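Local coordinates for spike protein P5 (Enterobacteria phage PRD1, PDB 1YQ5), which forms, as a homotrimer and together with proteins P31 and P2, the spike complexes at the five-fold vertices of the viral capsid and is essential for infectivity, at residues L7-S12 with L44-A49; Y11-G16 with S132-N137; I51-G56 with C109-V114; Y61-T66 with L105-N110; V81-S86 with D118-S123. All blocks are in the same frame, centred on the assembly; numbering follows the deposited sequence.

This chain is the C-terminal domain 2 of the spike protein, a beta jelly roll of two antiparallel sheets. From the N terminus, strand 5-11 takes part in two closures: contact 1 joins it across the core to strand 44-46 and closes before contacts 3, 4 and 5 open, while contact 2 pairs its end with the start of strand 135-142, closing one long loop that holds those three. Contact 3 ties the exit of strand 51-53 to the loop after strand 100-109; contact 4 pairs strands 59-68 and 100-109, ending on the same stretch. Contact 5, joining strands 76-83 and 119-126, alternates along the chain with contacts 3 and 4 and so crosses both.

Contact 1 of 5, residues L7-S12 with L44-A49; sequences LSLMYS and LTKSAA
L7 and L44 meet CB to CB, 4.0 Å apart, where strand 5-11 packs across the jelly-roll core against strand 44-46 of the other sheet. The contact is essentially apolar, and L7 carries the largest share. Its CG lies anti to the backbone N (chi1 -179°), and beyond it the CD2 branch settles against the opposing backbone, 3.4 Å from K46 N and 3.6 Å from T45 C. A leucine methyl suits this place because it can press on peptide atoms without needing a polar partner of its own.

Two residues on, L9 meets the aliphatic part of K46, the two side chains crossing obliquely. L9 CD1 lies 4.1 Å from K46 CB, and L9 CD2 lies 4.0 Å from K46 CD. Lysine fits here because its methylenes can cover a leucine while the extended chain carries NZ away to hydrogen bonds with A34 O and T36 OG1.

Within 44-49, S47 makes an ST turn, its OG accepting from A49 N at 3.0 Å.

Segments 7-11 and 44-46 run 20° from parallel, their axes 7.7 Å apart at the closest, as partners packed face to face. Strand 5-11 lies between strands 35-40 and 135-142 in its own sheet, while strand 44-46 is paired with strand 51-53, whose I51 touches both L7 and L44.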
# COMPACT_ATOMS: atom_id res chain seq x y z
N LEU A 7 -13.01 9.51 4.14
CA LEU A 7 -14.09 9.30 3.19
C LEU A 7 -13.82 7.98 2.47
O LEU A 7 -12.73 7.76 1.96
CB LEU A 7 -14.14 10.44 2.17
CG LEU A 7 -15.25 10.35 1.13
CD1 LEU A 7 -16.60 10.41 1.84
CD2 LEU A 7 -15.14 11.50 0.13
N SER A 8 -14.82 7.11 2.44
CA SER A 8 -14.70 5.82 1.78
C SER A 8 -15.83 5.72 0.76
O SER A 8 -17.00 5.91 1.10
CB SER A 8 -14.79 4.68 2.81
OG SER A 8 -14.52 3.43 2.20
N LEU A 9 -15.47 5.43 -0.49
CA LEU A 9 -16.45 5.36 -1.56
C LEU A 9 -16.43 4.05 -2.33
O LEU A 9 -15.40 3.37 -2.41
CB LEU A 9 -16.20 6.50 -2.56
CG LEU A 9 -15.98 7.92 -2.02
CD1 LEU A 9 -15.49 8.81 -3.15
CD2 LEU A 9 -17.28 8.45 -1.43
N MSE A 10 -17.59 3.70 -2.88
CA MSE A 10 -17.73 2.51 -3.70
C MSE A 10 -18.18 3.07 -5.05
O MSE A 10 -19.24 3.69 -5.16
CB MSE A 10 -18.77 1.56 -3.11
CG MSE A 10 -18.76 0.16 -3.73
SE MSE A 10 -19.62 0.11 -5.46
CE MSE A 10 -21.45 0.17 -4.83
N TYR A 11 -17.35 2.84 -6.07
CA TYR A 11 -17.57 3.34 -7.42
C TYR A 11 -17.84 2.18 -8.38
O TYR A 11 -17.07 1.22 -8.44
CB TYR A 11 -16.30 4.09 -7.84
CG TYR A 11 -16.39 5.06 -8.99
CD1 TYR A 11 -17.31 6.11 -8.97
CD2 TYR A 11 -15.49 4.99 -10.05
CE1 TYR A 11 -17.31 7.08 -9.98
CE2 TYR A 11 -15.48 5.94 -11.07
CZ TYR A 11 -16.39 6.99 -11.03
OH TYR A 11 -16.36 7.96 -12.01
N SER A 12 -18.94 2.27 -9.13
CA SER A 12 -19.32 1.22 -10.08
C SER A 12 -20.17 1.85 -11.18
O SER A 12 -20.48 3.03 -11.12
CB SER A 12 -20.14 0.14 -9.39
OG SER A 12 -21.42 0.65 -9.03
N LEU A 44 -12.89 15.90 3.91
CA LEU A 44 -12.79 15.15 2.66
C LEU A 44 -14.18 14.88 2.09
O LEU A 44 -15.00 14.22 2.73
CB LEU A 44 -12.07 13.82 2.90
CG LEU A 44 -10.60 13.94 3.29
CD1 LEU A 44 -10.12 12.63 3.92
CD2 LEU A 44 -9.79 14.26 2.04
N THR A 45 -14.44 15.40 0.90
CA THR A 45 -15.74 15.23 0.26
C THR A 45 -15.62 14.85 -1.21
O THR A 45 -14.70 15.30 -1.90
CB THR A 45 -16.54 16.53 0.37
OG1 THR A 45 -15.81 17.59 -0.25
CG2 THR A 45 -16.77 16.90 1.83
N LYS A 46 -16.55 14.03 -1.69
CA LYS A 46 -16.55 13.61 -3.08
C LYS A 46 -17.04 14.73 -3.99
O LYS A 46 -17.88 15.54 -3.59
CB LYS A 46 -17.44 12.37 -3.26
CG LYS A 46 -18.91 12.58 -2.91
CD LYS A 46 -19.67 11.26 -2.88
CE LYS A 46 -21.14 11.46 -2.52
NZ LYS A 46 -21.85 10.16 -2.33
N SER A 47 -16.51 14.77 -5.21
CA SER A 47 -16.91 15.79 -6.17
C SER A 47 -16.67 15.27 -7.58
O SER A 47 -16.10 14.19 -7.77
CB SER A 47 -16.10 17.07 -5.97
OG SER A 47 -14.83 16.94 -6.60
N ALA A 48 -17.10 16.04 -8.57
CA ALA A 48 -16.91 15.66 -9.96
C ALA A 48 -15.42 15.63 -10.32
O ALA A 48 -15.04 15.01 -11.30
CB ALA A 48 -17.65 16.64 -10.87
N ALA A 49 -14.60 16.29 -9.52
CA ALA A 49 -13.15 16.35 -9.76
C ALA A 49 -12.37 15.22 -9.07
O ALA A 49 -11.28 14.86 -9.51
CB ALA A 49 -12.60 17.70 -9.31

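Contact 2 of 5, residues Y11-G16 with S132-N137; sequences YSTSTG and SNYIIN
Y11 and I136 form an antiparallel hydrogen-bonded pair that ties the end of strand 5-11 to the start of strand 135-142 in one sheet of the jelly roll. Y11 N gives a nearly straight bond to I136 O (2.6 Å, 177°), and I136 N returns one to Y11 O at 2.8 Å. Their side chains lie side by side on the same face, CB to CB 3.9 Å. The isoleucine and the carbon part of the tyrosine suit this buried face, and the tyrosine can still send its hydroxyl onward to D30 O.

Beyond this pair Y134 packs against the turning chain. From its CB, chi1 of 59° sets CG between the backbone N and the carbonyl carbon. Along the ring, CD1 has Y11 O near the ring plane at 3.8 Å, and CE1 comes 3.4 Å from S12 CA. On the other branch, CE2 touches T13 CG2 at 3.6 Å, and the hydroxyl at the tip is hydrogen-bonded to P18 O. Tyrosine suits the place because its flat ring packs against backbone and methyl alike while its tip finds a carbonyl.

The turn itself is held by S12: its OG shares a hydrogen bond with T15 OG1 and accepts a weak one from S14 N, while S12 O takes T15 N. One water links T13 OG1 with S132 O. Another sits over the centre of the Y134 ring, accepting from T13 N at 2.8 Å and donating to Y134 O at 2.7 Å.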
# COMPACT_ATOMS: atom_id res chain seq x y z
N TYR A 11 -17.35 2.84 -6.07
CA TYR A 11 -17.57 3.34 -7.42
C TYR A 11 -17.84 2.18 -8.38
O TYR A 11 -17.07 1.22 -8.44
CB TYR A 11 -16.30 4.09 -7.84
CG TYR A 11 -16.39 5.06 -8.99
CD1 TYR A 11 -17.31 6.11 -8.97
CD2 TYR A 11 -15.49 4.99 -10.05
CE1 TYR A 11 -17.31 7.08 -9.98
CE2 TYR A 11 -15.48 5.94 -11.07
CZ TYR A 11 -16.39 6.99 -11.03
OH TYR A 11 -16.36 7.96 -12.01
N SER A 12 -18.94 2.27 -9.13
CA SER A 12 -19.32 1.22 -10.08
C SER A 12 -20.17 1.85 -11.18
O SER A 12 -20.48 3.03 -11.12
CB SER A 12 -20.14 0.14 -9.39
OG SER A 12 -21.42 0.65 -9.03
N THR A 13 -20.56 1.04 -12.17
CA THR A 13 -21.40 1.55 -13.26
C THR A 13 -22.75 1.99 -12.69
O THR A 13 -23.43 2.82 -13.29
CB THR A 13 -21.66 0.47 -14.33
OG1 THR A 13 -22.26 -0.68 -13.72
CG2 THR A 13 -20.36 0.07 -15.02
N SER A 14 -23.12 1.43 -11.55
CA SER A 14 -24.39 1.77 -10.90
C SER A 14 -24.25 2.93 -9.92
O SER A 14 -25.24 3.55 -9.54
CB SER A 14 -24.94 0.56 -10.14
OG SER A 14 -25.21 -0.51 -11.03
N THR A 15 -23.01 3.23 -9.52
CA THR A 15 -22.78 4.30 -8.58
C THR A 15 -21.80 5.37 -9.04
O THR A 15 -20.72 5.54 -8.47
CB THR A 15 -22.32 3.75 -7.20
OG1 THR A 15 -21.18 2.89 -7.38
CG2 THR A 15 -23.44 2.95 -6.54
N GLY A 16 -22.18 6.08 -10.11
CA GLY A 16 -21.37 7.18 -10.61
C GLY A 16 -20.26 6.97 -11.62
O GLY A 16 -19.73 7.95 -12.13
N SER A 132 -16.31 -2.72 -17.76
CA SER A 132 -17.73 -2.38 -17.64
C SER A 132 -18.42 -3.26 -16.60
O SER A 132 -19.64 -3.37 -16.58
CB SER A 132 -18.43 -2.55 -19.00
OG SER A 132 -18.36 -3.89 -19.44
N ASN A 133 -17.62 -3.87 -15.73
CA ASN A 133 -18.14 -4.75 -14.68
C ASN A 133 -17.18 -4.63 -13.50
O ASN A 133 -16.69 -5.62 -12.98
CB ASN A 133 -18.19 -6.19 -15.20
CG ASN A 133 -18.53 -7.19 -14.11
OD1 ASN A 133 -19.42 -6.97 -13.30
ND2 ASN A 133 -17.82 -8.32 -14.10
N TYR A 134 -16.95 -3.39 -13.08
CA TYR A 134 -16.01 -3.10 -12.02
C TYR A 134 -16.58 -2.66 -10.69
O TYR A 134 -17.66 -2.06 -10.62
CB TYR A 134 -15.04 -2.03 -12.52
CG TYR A 134 -15.74 -0.74 -12.92
CD1 TYR A 134 -16.05 0.23 -11.97
CD2 TYR A 134 -16.13 -0.52 -14.24
CE1 TYR A 134 -16.73 1.40 -12.33
CE2 TYR A 134 -16.81 0.64 -14.61
CZ TYR A 134 -17.11 1.59 -13.64
OH TYR A 134 -17.80 2.73 -13.98
N ILE A 135 -15.85 -2.98 -9.63
CA ILE A 135 -16.21 -2.54 -8.29
C ILE A 135 -14.93 -1.86 -7.83
O ILE A 135 -13.90 -2.50 -7.62
CB ILE A 135 -16.53 -3.70 -7.34
CG1 ILE A 135 -17.84 -4.37 -7.77
CG2 ILE A 135 -16.69 -3.16 -5.91
CD1 ILE A 135 -19.04 -3.43 -7.73
N ILE A 136 -15.00 -0.54 -7.72
CA ILE A 136 -13.86 0.25 -7.31
C ILE A 136 -14.13 0.87 -5.95
O ILE A 136 -15.21 1.42 -5.71
CB ILE A 136 -13.58 1.38 -8.34
CG1 ILE A 136 -13.21 0.76 -9.69
CG2 ILE A 136 -12.45 2.29 -7.84
CD1 ILE A 136 -13.03 1.78 -10.80
N ASN A 137 -13.16 0.74 -5.06
CA ASN A 137 -13.27 1.31 -3.73
C ASN A 137 -12.15 2.31 -3.56
O ASN A 137 -10.99 2.02 -3.88
CB ASN A 137 -13.17 0.22 -2.66
CG ASN A 137 -14.44 -0.60 -2.55
OD1 ASN A 137 -15.43 -0.15 -1.95
ND2 ASN A 137 -14.43 -1.79 -3.12
O HOH W 1 -19.78 -1.66 -12.25
O HOH W 2 -21.68 -3.08 -14.89

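Contact 3 of 5, residues I51-G56 with C109-V114; sequences IQLAAG and CNVLGV
V111 packs against both L53 and the backbone that follows it, its two methyls dividing the work. On the apolar side, V111 CG2 lies 3.8 Å from L53 CD2 and 3.9 Å from L53 CB. The same L53 CD2 also reaches C109 CB at 3.8 Å, so that this one methyl touches two residues of the opposite segment. Leucine suits the spot because one terminal methyl can serve both neighbours.

The other methyl of V111 meets main chain. CG1 stands anti to the backbone N (chi1 175°) and comes 3.5 Å from A54 O and 3.9 Å from A55 CA. A branched valine can thus touch a side chain with one arm and a bend of backbone with the other. Farther out, A55 CB rests 4.2 Å from G113 CA, small residue against small residue.

A polar link between the segments runs through a water, which accepts from G56 N and donates to V111 O, at 2.8 Å from each. G56 and G113 both have positive phi at backbone angles where a CB would press on the preceding carbonyl oxygen, so glycine is the natural residue in each bend. Outside the segments, the D118 carboxylate accepts from the backbone N of L112, G113 and V114, holding the loop in shape, and V111 N bonds to S58 OG.

All this lies at one end of the sandwich, where a connection passing from one sheet of the jelly roll to the other, between strands 100-109 and 119-126, is packed against the chain leaving strand 51-53.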
# COMPACT_ATOMS: atom_id res chain seq x y z
N ILE A 51 -11.69 13.82 -4.91
CA ILE A 51 -12.00 14.02 -3.50
C ILE A 51 -11.38 15.35 -3.07
O ILE A 51 -10.16 15.51 -3.11
CB ILE A 51 -11.46 12.88 -2.61
CG1 ILE A 51 -12.18 11.58 -2.94
CG2 ILE A 51 -11.67 13.23 -1.13
CD1 ILE A 51 -11.74 10.40 -2.08
N GLN A 52 -12.24 16.29 -2.69
CA GLN A 52 -11.82 17.62 -2.28
C GLN A 52 -11.26 17.66 -0.86
O GLN A 52 -11.78 17.00 0.04
CB GLN A 52 -13.00 18.59 -2.33
CG GLN A 52 -13.77 18.66 -3.65
CD GLN A 52 -12.98 19.35 -4.74
OE1 GLN A 52 -12.26 20.32 -4.49
NE2 GLN A 52 -13.12 18.86 -5.97
N LEU A 53 -10.21 18.45 -0.67
CA LEU A 53 -9.62 18.63 0.66
C LEU A 53 -10.01 20.04 1.07
O LEU A 53 -9.68 21.00 0.37
CB LEU A 53 -8.10 18.50 0.62
CG LEU A 53 -7.52 17.09 0.72
CD1 LEU A 53 -7.89 16.29 -0.51
CD2 LEU A 53 -6.01 17.17 0.87
N ALA A 54 -10.72 20.16 2.19
CA ALA A 54 -11.17 21.47 2.68
C ALA A 54 -9.99 22.36 3.08
O ALA A 54 -8.92 21.87 3.44
CB ALA A 54 -12.11 21.28 3.86
N ALA A 55 -10.20 23.67 3.01
CA ALA A 55 -9.17 24.63 3.36
C ALA A 55 -8.68 24.38 4.78
O ALA A 55 -9.47 24.03 5.66
CB ALA A 55 -9.72 26.06 3.24
N GLY A 56 -7.38 24.54 5.00
CA GLY A 56 -6.81 24.33 6.32
C GLY A 56 -6.51 22.89 6.65
O GLY A 56 -6.08 22.59 7.77
N CYS A 109 -0.04 16.21 1.84
CA CYS A 109 -0.83 17.06 0.96
C CYS A 109 -0.84 18.49 1.46
O CYS A 109 -1.23 18.76 2.60
CB CYS A 109 -2.28 16.57 0.89
SG CYS A 109 -2.51 14.95 0.15
N ASN A 110 -0.40 19.41 0.61
CA ASN A 110 -0.43 20.81 0.96
C ASN A 110 -1.75 21.34 0.41
O ASN A 110 -2.05 21.15 -0.77
CB ASN A 110 0.73 21.57 0.31
CG ASN A 110 0.68 23.06 0.61
OD1 ASN A 110 0.59 23.46 1.77
ND2 ASN A 110 0.74 23.88 -0.43
N VAL A 111 -2.54 21.97 1.27
CA VAL A 111 -3.82 22.51 0.84
C VAL A 111 -3.66 24.02 0.69
O VAL A 111 -3.41 24.72 1.66
CB VAL A 111 -4.92 22.20 1.88
CG1 VAL A 111 -6.22 22.89 1.48
CG2 VAL A 111 -5.12 20.69 1.97
N LEU A 112 -3.80 24.50 -0.54
CA LEU A 112 -3.64 25.92 -0.84
C LEU A 112 -4.85 26.76 -0.47
O LEU A 112 -4.74 27.97 -0.30
CB LEU A 112 -3.35 26.09 -2.33
CG LEU A 112 -2.08 25.42 -2.86
CD1 LEU A 112 -2.12 25.35 -4.38
CD2 LEU A 112 -0.86 26.19 -2.38
N GLY A 113 -6.01 26.12 -0.35
CA GLY A 113 -7.22 26.87 -0.05
C GLY A 113 -7.89 27.27 -1.35
O GLY A 113 -8.64 28.24 -1.42
N VAL A 114 -7.59 26.51 -2.41
CA VAL A 114 -8.15 26.74 -3.73
C VAL A 114 -8.82 25.41 -4.08
O VAL A 114 -8.15 24.45 -4.47
CB VAL A 114 -7.06 27.06 -4.76
CG1 VAL A 114 -7.68 27.37 -6.12
CG2 VAL A 114 -6.23 28.24 -4.28
O HOH W 3 -5.29 25.65 3.53

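Contact 4 of 5, residues Y61-T66 with L105-N110; sequences YQITMT and LLIYCN
L105 O accepts the backbone N-H of I63 at 2.6 Å and is also approached by Q62 CA, in a CH...O contact of 3.3 Å. I63 O takes L105 N in return, again at 2.6 Å, and farther along Y61 and I107 exchange a second pair of backbone bonds. Q62 and L106, between these two hydrogen-bonded pairs, form a non-hydrogen-bonded one.

On the face of Y61 and I63 the contact is apolar. I63 CD1 meets I107 CD1 at 3.7 Å, beta-branched chains that suit an extended backbone and a buried sheet. C109 SG lies 3.7 Å from Y61 CD1 and 4.5 Å from the ring centroid, 45° off the normal, an oblique sulfur-aromatic contact; the tyrosine tip bonds to K57 O.

On the other face Q62 and L106 cross at about a right angle: chi2 of 53° turns Q62 CD toward the neighbouring strand, and OE1 lies 3.5 Å from L106 CB. From the outer strand 100-109, L106 N donates to T64 OG1 of the third subunit, and Q62 packs on Q62 of that subunit.

The Y61, I63 and I107 side is closed by apolar packing, while Q62, L106 and the backbone N-H of L106 serve contacts with other subunits.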
# COMPACT_ATOMS: atom_id res chain seq x y z
N TYR A 61 -1.98 12.05 4.48
CA TYR A 61 -3.16 11.31 4.07
C TYR A 61 -2.85 9.89 3.64
O TYR A 61 -1.90 9.65 2.89
CB TYR A 61 -3.86 12.03 2.91
CG TYR A 61 -4.56 13.30 3.31
CD1 TYR A 61 -3.84 14.47 3.55
CD2 TYR A 61 -5.94 13.32 3.49
CE1 TYR A 61 -4.50 15.64 3.97
CE2 TYR A 61 -6.60 14.47 3.90
CZ TYR A 61 -5.88 15.62 4.14
OH TYR A 61 -6.54 16.75 4.58
N GLN A 62 -3.65 8.95 4.13
CA GLN A 62 -3.51 7.55 3.76
C GLN A 62 -4.59 7.32 2.72
O GLN A 62 -5.77 7.58 2.96
CB GLN A 62 -3.74 6.63 4.97
CG GLN A 62 -3.74 5.14 4.62
CD GLN A 62 -2.50 4.70 3.86
OE1 GLN A 62 -1.37 4.95 4.28
NE2 GLN A 62 -2.71 4.03 2.72
N ILE A 63 -4.18 6.84 1.55
CA ILE A 63 -5.09 6.63 0.44
C ILE A 63 -5.00 5.24 -0.16
O ILE A 63 -3.91 4.69 -0.33
CB ILE A 63 -4.79 7.66 -0.66
CG1 ILE A 63 -4.93 9.08 -0.10
CG2 ILE A 63 -5.71 7.44 -1.85
CD1 ILE A 63 -4.21 10.13 -0.92
N THR A 64 -6.16 4.68 -0.50
CA THR A 64 -6.22 3.37 -1.12
C THR A 64 -7.29 3.34 -2.19
O THR A 64 -8.39 3.85 -2.00
CB THR A 64 -6.55 2.24 -0.11
OG1 THR A 64 -5.45 2.07 0.80
CG2 THR A 64 -6.81 0.92 -0.84
N MSE A 65 -6.96 2.76 -3.34
CA MSE A 65 -7.91 2.59 -4.41
C MSE A 65 -7.73 1.18 -4.91
O MSE A 65 -6.62 0.77 -5.25
CB MSE A 65 -7.69 3.58 -5.55
CG MSE A 65 -8.59 3.25 -6.74
SE MSE A 65 -8.61 4.56 -8.14
CE MSE A 65 -6.69 4.56 -8.53
N THR A 66 -8.83 0.43 -4.95
CA THR A 66 -8.80 -0.95 -5.41
C THR A 66 -9.84 -1.18 -6.49
O THR A 66 -10.81 -0.44 -6.60
CB THR A 66 -9.09 -1.93 -4.25
OG1 THR A 66 -10.36 -1.59 -3.66
CG2 THR A 66 -8.00 -1.85 -3.20
N LEU A 105 -1.29 4.56 -0.69
CA LEU A 105 -0.30 5.59 -0.49
C LEU A 105 -0.47 6.41 0.78
O LEU A 105 -1.58 6.69 1.21
CB LEU A 105 -0.35 6.58 -1.67
CG LEU A 105 -0.30 6.03 -3.09
CD1 LEU A 105 -1.20 6.86 -4.00
CD2 LEU A 105 1.14 6.04 -3.58
N LEU A 106 0.66 6.78 1.38
CA LEU A 106 0.68 7.65 2.54
C LEU A 106 1.48 8.81 1.97
O LEU A 106 2.65 8.66 1.65
CB LEU A 106 1.44 7.04 3.72
CG LEU A 106 1.70 8.06 4.85
CD1 LEU A 106 0.37 8.59 5.36
CD2 LEU A 106 2.49 7.42 5.99
N ILE A 107 0.83 9.97 1.82
CA ILE A 107 1.49 11.13 1.24
C ILE A 107 1.18 12.40 2.00
O ILE A 107 0.22 12.46 2.78
CB ILE A 107 1.03 11.33 -0.21
CG1 ILE A 107 -0.48 11.56 -0.25
CG2 ILE A 107 1.40 10.13 -1.06
CD1 ILE A 107 -1.05 11.90 -1.62
N TYR A 108 2.00 13.42 1.78
CA TYR A 108 1.78 14.71 2.41
C TYR A 108 1.04 15.58 1.40
O TYR A 108 1.45 15.67 0.24
CB TYR A 108 3.09 15.41 2.78
CG TYR A 108 2.83 16.75 3.43
CD1 TYR A 108 2.42 16.83 4.76
CD2 TYR A 108 2.93 17.93 2.69
CE1 TYR A 108 2.10 18.05 5.34
CE2 TYR A 108 2.61 19.16 3.27
CZ TYR A 108 2.20 19.21 4.59
OH TYR A 108 1.87 20.41 5.17
N CYS A 109 -0.04 16.21 1.84
CA CYS A 109 -0.83 17.06 0.96
C CYS A 109 -0.84 18.49 1.46
O CYS A 109 -1.23 18.76 2.60
CB CYS A 109 -2.28 16.57 0.89
SG CYS A 109 -2.51 14.95 0.15
N ASN A 110 -0.40 19.41 0.61
CA ASN A 110 -0.43 20.81 0.96
C ASN A 110 -1.75 21.34 0.41
O ASN A 110 -2.05 21.15 -0.77
CB ASN A 110 0.73 21.57 0.31
CG ASN A 110 0.68 23.06 0.61
OD1 ASN A 110 0.59 23.46 1.77
ND2 ASN A 110 0.74 23.88 -0.43

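Contact 5 of 5, residues V81-S86 with D118-S123; sequences VKYGSS and DVLKFS
V81 and F122 form an antiparallel non-hydrogen-bonded pair, their side chains lying side by side and pointing the same way into the core, with V81 CG2 3.9 Å from F122 CD2. A compact branched residue next to a broad ring fills this face, where F122 also touches I63 and M65 of the opposite sheet.

K82 pairs with K121 as an antiparallel hydrogen-bonded pair. K82 N donates to K121 O at 2.9 Å, and K121 N to K82 O at 2.8 Å. Both lysines lie on the face away from the core, and their methylenes touch, K82 CE to K121 CD 3.9 Å. Their NZ atoms stand 4.7 Å apart and both donate to one water, while K82 NZ also forms a salt bridge with D28.

Y83 lays its ring beside the start of strand 119-126. Its CG is anti to the backbone N (chi1 -173°), CD1 meets L120 CD2 at 3.6 Å, and L120 N lies at the ring edge, in plane. The hydroxyl comes 3.4 Å from D118 OD1, but its hydrogen bond goes to N110 O. Tyrosine suits a place that is apolar along the ring and polar at the tip.

G84 takes the second position of the type II' turn from Y83 to S86, where its positive phi (60°) favours glycine. A water accepts from G84 N and donates to V119 O. S86 closes the turn with bonds to Y83 in both directions.

The two ammonium groups probably repel each other, a cost that the shared water and the carboxylate of D28 would be expected to ease.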
# COMPACT_ATOMS: atom_id res chain seq x y z
N VAL A 81 -3.09 7.96 -8.85
CA VAL A 81 -3.62 8.92 -7.90
C VAL A 81 -2.80 10.19 -8.08
O VAL A 81 -1.57 10.12 -8.18
CB VAL A 81 -3.45 8.46 -6.44
CG1 VAL A 81 -3.90 9.56 -5.49
CG2 VAL A 81 -4.24 7.19 -6.20
N LYS A 82 -3.46 11.33 -8.14
CA LYS A 82 -2.76 12.59 -8.30
C LYS A 82 -3.19 13.61 -7.27
O LYS A 82 -4.32 13.58 -6.79
CB LYS A 82 -3.02 13.19 -9.69
CG LYS A 82 -2.67 12.28 -10.85
CD LYS A 82 -2.80 13.01 -12.17
CE LYS A 82 -4.23 13.44 -12.43
NZ LYS A 82 -4.33 14.35 -13.62
N TYR A 83 -2.26 14.49 -6.91
CA TYR A 83 -2.54 15.59 -6.00
C TYR A 83 -1.56 16.70 -6.34
O TYR A 83 -0.35 16.53 -6.20
CB TYR A 83 -2.37 15.20 -4.53
CG TYR A 83 -2.85 16.32 -3.63
CD1 TYR A 83 -4.21 16.55 -3.45
CD2 TYR A 83 -1.95 17.22 -3.06
CE1 TYR A 83 -4.67 17.66 -2.73
CE2 TYR A 83 -2.39 18.34 -2.35
CZ TYR A 83 -3.75 18.55 -2.19
OH TYR A 83 -4.20 19.66 -1.51
N GLY A 84 -2.08 17.83 -6.80
CA GLY A 84 -1.20 18.92 -7.17
C GLY A 84 -0.26 18.47 -8.27
O GLY A 84 -0.68 17.79 -9.20
N SER A 85 1.01 18.83 -8.15
CA SER A 85 2.00 18.47 -9.17
C SER A 85 2.47 17.02 -9.08
O SER A 85 3.22 16.56 -9.95
CB SER A 85 3.21 19.40 -9.07
OG SER A 85 3.81 19.31 -7.79
N SER A 86 2.04 16.30 -8.06
CA SER A 86 2.47 14.91 -7.89
C SER A 86 1.49 13.88 -8.43
O SER A 86 0.27 14.06 -8.35
CB SER A 86 2.71 14.59 -6.41
OG SER A 86 3.76 15.36 -5.86
N ASP A 118 -6.94 21.83 -4.67
CA ASP A 118 -6.80 20.92 -3.54
C ASP A 118 -7.73 19.72 -3.68
O ASP A 118 -8.69 19.57 -2.93
CB ASP A 118 -7.10 21.65 -2.23
CG ASP A 118 -6.24 22.89 -2.05
OD1 ASP A 118 -5.06 22.85 -2.45
OD2 ASP A 118 -6.74 23.89 -1.49
N VAL A 119 -7.42 18.86 -4.64
CA VAL A 119 -8.26 17.69 -4.88
C VAL A 119 -7.45 16.45 -5.24
O VAL A 119 -6.52 16.51 -6.04
CB VAL A 119 -9.28 17.96 -6.02
CG1 VAL A 119 -8.54 18.39 -7.28
CG2 VAL A 119 -10.11 16.71 -6.30
N LEU A 120 -7.81 15.34 -4.63
CA LEU A 120 -7.16 14.07 -4.92
C LEU A 120 -7.87 13.54 -6.15
O LEU A 120 -9.10 13.39 -6.14
CB LEU A 120 -7.34 13.10 -3.75
CG LEU A 120 -6.57 13.42 -2.47
CD1 LEU A 120 -7.09 12.59 -1.31
CD2 LEU A 120 -5.08 13.16 -2.69
N LYS A 121 -7.12 13.27 -7.21
CA LYS A 121 -7.71 12.76 -8.45
C LYS A 121 -7.40 11.27 -8.60
O LYS A 121 -6.28 10.83 -8.34
CB LYS A 121 -7.18 13.55 -9.65
CG LYS A 121 -7.55 15.03 -9.62
CD LYS A 121 -6.99 15.76 -10.83
CE LYS A 121 -7.43 17.22 -10.85
NZ LYS A 121 -6.90 17.94 -12.05
N PHE A 122 -8.39 10.51 -9.04
CA PHE A 122 -8.22 9.07 -9.20
C PHE A 122 -8.55 8.57 -10.60
O PHE A 122 -9.46 9.08 -11.26
CB PHE A 122 -9.11 8.32 -8.20
CG PHE A 122 -8.87 8.69 -6.76
CD1 PHE A 122 -9.40 9.85 -6.22
CD2 PHE A 122 -8.08 7.87 -5.95
CE1 PHE A 122 -9.17 10.20 -4.90
CE2 PHE A 122 -7.84 8.21 -4.62
CZ PHE A 122 -8.39 9.38 -4.09
N SER A 123 -7.82 7.54 -11.03
CA SER A 123 -8.05 6.94 -12.33
C SER A 123 -7.40 5.57 -12.43
O SER A 123 -6.40 5.29 -11.76
CB SER A 123 -7.51 7.82 -13.46
OG SER A 123 -7.89 7.30 -14.73
O HOH W 4 -5.34 16.97 -14.51
O HOH W 5 -4.89 18.03 -7.56